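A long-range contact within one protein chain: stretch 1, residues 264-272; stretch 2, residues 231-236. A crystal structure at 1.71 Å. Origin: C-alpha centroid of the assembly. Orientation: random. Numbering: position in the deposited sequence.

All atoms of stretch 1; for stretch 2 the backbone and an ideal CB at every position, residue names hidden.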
ATOM      1  N   LYS A 264     -16.947  22.304  -5.443  1.00 24.14           N
ATOM      2  CA  LYS A 264     -18.326  22.736  -5.694  1.00 26.20           C
ATOM      3  C   LYS A 264     -19.279  21.562  -5.934  1.00 26.84           C
ATOM      4  O   LYS A 264     -20.455  21.625  -5.556  1.00 26.88           O
ATOM      5  CB  LYS A 264     -18.367  23.716  -6.872  1.00 28.82           C
ATOM      6  CG  LYS A 264     -17.643  25.026  -6.583  1.00 31.23           C
ATOM      7  CD  LYS A 264     -17.893  26.072  -7.660  1.00 39.83           C
ATOM      8  CE  LYS A 264     -17.133  25.759  -8.937  1.00 43.63           C
ATOM      9  NZ  LYS A 264     -17.544  26.654 -10.054  1.00 52.23           N
ATOM     10  N   THR A 265     -18.765  20.492  -6.549  1.00 24.58           N
ATOM     11  CA  THR A 265     -19.559  19.295  -6.848  1.00 25.60           C
ATOM     12  C   THR A 265     -19.399  18.180  -5.808  1.00 23.40           C
ATOM     13  O   THR A 265     -19.915  17.082  -6.011  1.00 23.69           O
ATOM     14  CB  THR A 265     -19.213  18.725  -8.245  1.00 24.62           C
ATOM     15  OG1 THR A 265     -17.818  18.414  -8.322  1.00 25.23           O
ATOM     16  CG2 THR A 265     -19.581  19.735  -9.350  1.00 26.27           C
ATOM     17  N   HIS A 266     -18.675  18.457  -4.715  1.00 20.55           N
ATOM     18  CA  HIS A 266     -18.514  17.516  -3.600  1.00 20.16           C
ATOM     19  C   HIS A 266     -17.938  16.174  -4.063  1.00 18.25           C
ATOM     20  O   HIS A 266     -18.500  15.093  -3.804  1.00 19.00           O
ATOM     21  CB  HIS A 266     -19.821  17.333  -2.809  1.00 23.62           C
ATOM     22  CG  HIS A 266     -20.254  18.565  -2.074  1.00 32.73           C
ATOM     23  ND1 HIS A 266     -19.807  18.873  -0.807  1.00 35.57           N
ATOM     24  CD2 HIS A 266     -21.086  19.570  -2.432  1.00 36.87           C
ATOM     25  CE1 HIS A 266     -20.343  20.015  -0.415  1.00 41.61           C
ATOM     26  NE2 HIS A 266     -21.123  20.459  -1.384  1.00 44.43           N
ATOM     27  N   ARG A 267     -16.811  16.276  -4.755  1.00 15.78           N
ATOM     28  CA  ARG A 267     -16.073  15.125  -5.254  1.00 15.98           C
ATOM     29  C   ARG A 267     -14.643  15.141  -4.685  1.00 17.44           C
ATOM     30  O   ARG A 267     -13.647  14.983  -5.417  1.00 17.80           O
ATOM     31  CB  ARG A 267     -16.091  15.136  -6.786  1.00 15.91           C
ATOM     32  CG  ARG A 267     -17.506  15.008  -7.371  1.00 17.49           C
ATOM     33  CD  ARG A 267     -17.510  14.171  -8.636  1.00 18.32           C
ATOM     34  NE  ARG A 267     -17.299  12.759  -8.326  1.00 18.16           N
ATOM     35  CZ  ARG A 267     -17.004  11.811  -9.216  1.00 20.22           C
ATOM     36  NH1 ARG A 267     -16.825  10.558  -8.806  1.00 20.71           N
ATOM     37  NH2 ARG A 267     -16.871  12.106 -10.504  1.00 21.36           N
ATOM     38  N   VAL A 268     -14.568  15.345  -3.367  1.00 16.35           N
ATOM     39  CA  VAL A 268     -13.325  15.246  -2.584  1.00 15.22           C
ATOM     40  C   VAL A 268     -13.430  14.009  -1.708  1.00 13.77           C
ATOM     41  O   VAL A 268     -14.335  13.893  -0.866  1.00 15.66           O
ATOM     42  CB  VAL A 268     -13.101  16.465  -1.670  1.00 16.11           C
ATOM     43  CG1 VAL A 268     -11.755  16.372  -0.951  1.00 17.03           C
ATOM     44  CG2 VAL A 268     -13.201  17.767  -2.449  1.00 17.34           C
ATOM     45  N   TYR A 269     -12.503  13.083  -1.907  1.00 13.64           N
ATOM     46  CA  TYR A 269     -12.587  11.756  -1.307  1.00 13.54           C
ATOM     47  C   TYR A 269     -11.309  11.376  -0.577  1.00 13.60           C
ATOM     48  O   TYR A 269     -10.222  11.481  -1.147  1.00 13.61           O
ATOM     49  CB  TYR A 269     -12.812  10.723  -2.391  1.00 14.28           C
ATOM     50  CG  TYR A 269     -14.035  10.971  -3.252  1.00 14.54           C
ATOM     51  CD1 TYR A 269     -15.307  10.748  -2.759  1.00 17.06           C
ATOM     52  CD2 TYR A 269     -13.907  11.428  -4.561  1.00 14.50           C
ATOM     53  CE1 TYR A 269     -16.431  10.964  -3.560  1.00 18.58           C
ATOM     54  CE2 TYR A 269     -15.007  11.632  -5.361  1.00 16.80           C
ATOM     55  CZ  TYR A 269     -16.273  11.407  -4.855  1.00 18.57           C
ATOM     56  OH  TYR A 269     -17.382  11.617  -5.664  1.00 18.77           O
ATOM     57  N   LYS A 270     -11.450  10.899   0.659  1.00 12.71           N
ATOM     58  CA  LYS A 270     -10.325  10.294   1.384  1.00 12.44           C
ATOM     59  C   LYS A 270     -10.021   8.872   0.891  1.00 11.51           C
ATOM     60  O   LYS A 270     -10.902   7.996   0.856  1.00 11.13           O
ATOM     61  CB  LYS A 270     -10.632  10.267   2.875  1.00 11.54           C
ATOM     62  CG  LYS A 270      -9.517   9.761   3.786  1.00 12.78           C
ATOM     63  CD  LYS A 270      -8.389  10.761   3.904  1.00 13.26           C
ATOM     64  CE  LYS A 270      -7.602  10.554   5.181  1.00 12.96           C
ATOM     65  NZ  LYS A 270      -6.423  11.444   5.257  1.00 15.30           N
ATOM     66  N   ALA A 271      -8.769   8.626   0.526  1.00 10.74           N
ATOM     67  CA  ALA A 271      -8.388   7.299   0.053  1.00 11.69           C
ATOM     68  C   ALA A 271      -8.643   6.246   1.129  1.00 12.55           C
ATOM     69  O   ALA A 271      -8.389   6.487   2.313  1.00 13.70           O
ATOM     70  CB  ALA A 271      -6.926   7.267  -0.342  1.00 13.39           C
ATOM     71  N   PRO A 272      -9.121   5.070   0.724  1.00 12.16           N
ATOM     72  CA  PRO A 272      -9.270   3.984   1.690  1.00 13.40           C
ATOM     73  C   PRO A 272      -7.943   3.480   2.253  1.00 14.23           C
ATOM     74  O   PRO A 272      -6.860   3.741   1.692  1.00 16.61           O
ATOM     75  CB  PRO A 272      -9.934   2.873   0.879  1.00 14.05           C
ATOM     76  CG  PRO A 272     -10.485   3.536  -0.313  1.00 15.23           C
ATOM     77  CD  PRO A 272      -9.558   4.662  -0.619  1.00 13.81           C
ATOM     78  N   UNK A 231      -9.288  20.728 -10.816  1.00 21.68           N
ATOM     79  CA  UNK A 231      -9.620  19.312 -10.914  1.00 19.00           C
ATOM     80  C   UNK A 231     -11.101  19.031 -10.660  1.00 19.35           C
ATOM     81  O   UNK A 231     -11.763  19.760  -9.894  1.00 19.76           O
ATOM     82  CB  UNK A 231      -8.769  18.514  -9.924  1.00 19.00           C
ATOM     83  N   UNK A 232     -11.606  18.011 -11.350  1.00 18.94           N
ATOM     84  CA  UNK A 232     -12.979  17.495 -11.176  1.00 18.46           C
ATOM     85  C   UNK A 232     -13.123  16.595  -9.944  1.00 18.70           C
ATOM     86  O   UNK A 232     -14.204  16.509  -9.337  1.00 19.39           O
ATOM     87  CB  UNK A 232     -13.403  16.716 -12.423  1.00 18.46           C
ATOM     88  N   UNK A 233     -12.036  15.902  -9.601  1.00 17.57           N
ATOM     89  CA  UNK A 233     -12.011  14.942  -8.496  1.00 16.05           C
ATOM     90  C   UNK A 233     -10.726  15.172  -7.702  1.00 14.91           C
ATOM     91  O   UNK A 233      -9.675  15.419  -8.296  1.00 15.91           O
ATOM     92  CB  UNK A 233     -12.097  13.501  -9.004  1.00 16.05           C
ATOM     93  N   UNK A 234     -10.825  15.130  -6.375  1.00 14.25           N
ATOM     94  CA  UNK A 234      -9.645  15.235  -5.499  1.00 15.08           C
ATOM     95  C   UNK A 234      -9.648  14.006  -4.599  1.00 14.30           C
ATOM     96  O   UNK A 234     -10.668  13.692  -3.984  1.00 15.82           O
ATOM     97  CB  UNK A 234      -9.655  16.526  -4.677  1.00 15.08           C
ATOM     98  N   UNK A 235      -8.524  13.291  -4.568  1.00 12.69           N
ATOM     99  CA  UNK A 235      -8.329  12.183  -3.658  1.00 12.43           C
ATOM    100  C   UNK A 235      -7.330  12.654  -2.604  1.00 12.38           C
ATOM    101  O   UNK A 235      -6.305  13.248  -2.943  1.00 14.30           O
ATOM    102  CB  UNK A 235      -7.843  10.928  -4.387  1.00 12.43           C
ATOM    103  N   UNK A 236      -7.655  12.417  -1.336  1.00 12.81           N
ATOM    104  CA  UNK A 236      -6.812  12.818  -0.214  1.00 13.54           C
ATOM    105  C   UNK A 236      -6.063  11.595   0.287  1.00 12.62           C
ATOM    106  O   UNK A 236      -6.665  10.566   0.525  1.00 12.68           O
ATOM    107  CB  UNK A 236      -7.639  13.451   0.907  1.00 13.54           C
TER

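Stretch 2 runs parallel to stretch 1, in register from Arg267 opposite position 233 to Lys270 opposite position 236. The backbones pair as parallel strands of a sheet, so side chains along them alternate between its two faces.

Position 231 has phi/psi of -63/147, and its ideal CB has nothing of stretch 1 within 5.5 Å. Many residues would fit, proline among them, since phi suits its ring. The deposited residue is Pro231, which makes no contact with stretch 1.

Position 232 points its CB sideways, again with nothing of stretch 1 within 5.5 Å. Here the backbone does the work: its O lies 3.5 Å from Arg267 CB. A polar or small side chain would suit as well as others. The residue is Asp232. Its carboxylate plays no part in this contact; OD2 is hydrogen-bonded elsewhere in the structure. A water donates to Asp232 O at 2.7 Å and to Thr265 OG1 at 2.8 Å, bridging the stretches.

At position 233 the backbone is extended. CA-to-CB points sideways, so a side chain must be long enough to bring its end to stretch 1. The ideal CB is 4.2 Å from Arg267 O and 5.0 Å from Tyr269 CE2. Arg267 and Tyr269 are tied together by a hydrogen bond from Arg267 NE to Tyr269 OH, 2.9 Å, and offer a guanidinium face and a ring edge. A mid-sized apolar side chain would suit: leucine, isoleucine or methionine. Ile233 is deposited. Its CD1 lies over one guanidinium face, 3.5 Å from Arg267 NH2. Its CG2 meets the ring edge, 4.1 Å from Tyr269 CD2.

Position 234 shares a face with Val268; its ideal CB is 4.3 Å from Val268 CG1. Valine, isoleucine or leucine would suit. Ile234 places CD1 4.2 Å from Val268 CG2. Its backbone bonds both ways: Ile234 N donates to Arg267 O at 3.0 Å, and Ile234 O accepts from Tyr269 N at 2.8 Å.

Position 235 turns to the face of Tyr269. Its ideal CB is 4.1 Å from Tyr269 O, and the methyl of Ala271 lies on beyond. Branched apolar residues would fit, and backbone evidence alone cannot choose among them. Ile235 sets CG2 4.0 Å from Ala271 CB.

Position 236 returns to the face of Val268 and Lys270. Its ideal CB is 4.1 Å from Lys270 CD, so the aliphatic part of that lysine and Val268 CG1 favour leucine, isoleucine or methionine. Leu236 puts CD1 3.8 Å from Val268 CG1, and its CB is 4.0 Å from Lys270 CD. Leu236 N donates to Tyr269 O at 2.7 Å; Leu236 O accepts from Ala271 N at 2.9 Å, continuing the ladder.

Stretch 2 (231-236) PDIIIL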
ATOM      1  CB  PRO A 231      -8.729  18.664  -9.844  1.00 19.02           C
ATOM      2  CG  PRO A 231      -8.450  19.749  -8.873  1.00 20.90           C
ATOM      3  CD  PRO A 231      -8.381  21.002  -9.683  1.00 22.98           C
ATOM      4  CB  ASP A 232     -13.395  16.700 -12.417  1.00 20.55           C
ATOM      5  CG  ASP A 232     -13.336  17.528 -13.698  1.00 23.97           C
ATOM      6  OD1 ASP A 232     -14.154  18.468 -13.841  1.00 28.15           O
ATOM      7  OD2 ASP A 232     -12.472  17.235 -14.565  1.00 24.92           O
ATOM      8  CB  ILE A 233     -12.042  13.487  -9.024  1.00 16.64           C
ATOM      9  CG1 ILE A 233     -13.370  13.197  -9.731  1.00 16.87           C
ATOM     10  CG2 ILE A 233     -11.847  12.478  -7.895  1.00 16.99           C
ATOM     11  CD1 ILE A 233     -13.387  11.895 -10.513  1.00 19.23           C
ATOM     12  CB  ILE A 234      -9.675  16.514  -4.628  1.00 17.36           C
ATOM     13  CG1 ILE A 234      -9.607  17.775  -5.504  1.00 19.02           C
ATOM     14  CG2 ILE A 234      -8.520  16.510  -3.618  1.00 17.46           C
ATOM     15  CD1 ILE A 234      -9.973  19.060  -4.769  1.00 19.76           C
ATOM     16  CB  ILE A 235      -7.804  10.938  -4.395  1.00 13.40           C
ATOM     17  CG1 ILE A 235      -8.830  10.491  -5.459  1.00 16.65           C
ATOM     18  CG2 ILE A 235      -7.482   9.822  -3.416  1.00 16.37           C
ATOM     19  CD1 ILE A 235      -8.277   9.467  -6.393  1.00 19.14           C
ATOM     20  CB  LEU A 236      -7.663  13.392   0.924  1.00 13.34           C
ATOM     21  CG  LEU A 236      -8.615  14.541   0.586  1.00 14.86           C
ATOM     22  CD1 LEU A 236      -9.499  14.871   1.774  1.00 15.92           C
ATOM     23  CD2 LEU A 236      -7.862  15.776   0.139  1.00 16.36           C
TER
HETATM   24  O   HOH W   1     -16.607  17.089 -10.437  1.00 27.04           O
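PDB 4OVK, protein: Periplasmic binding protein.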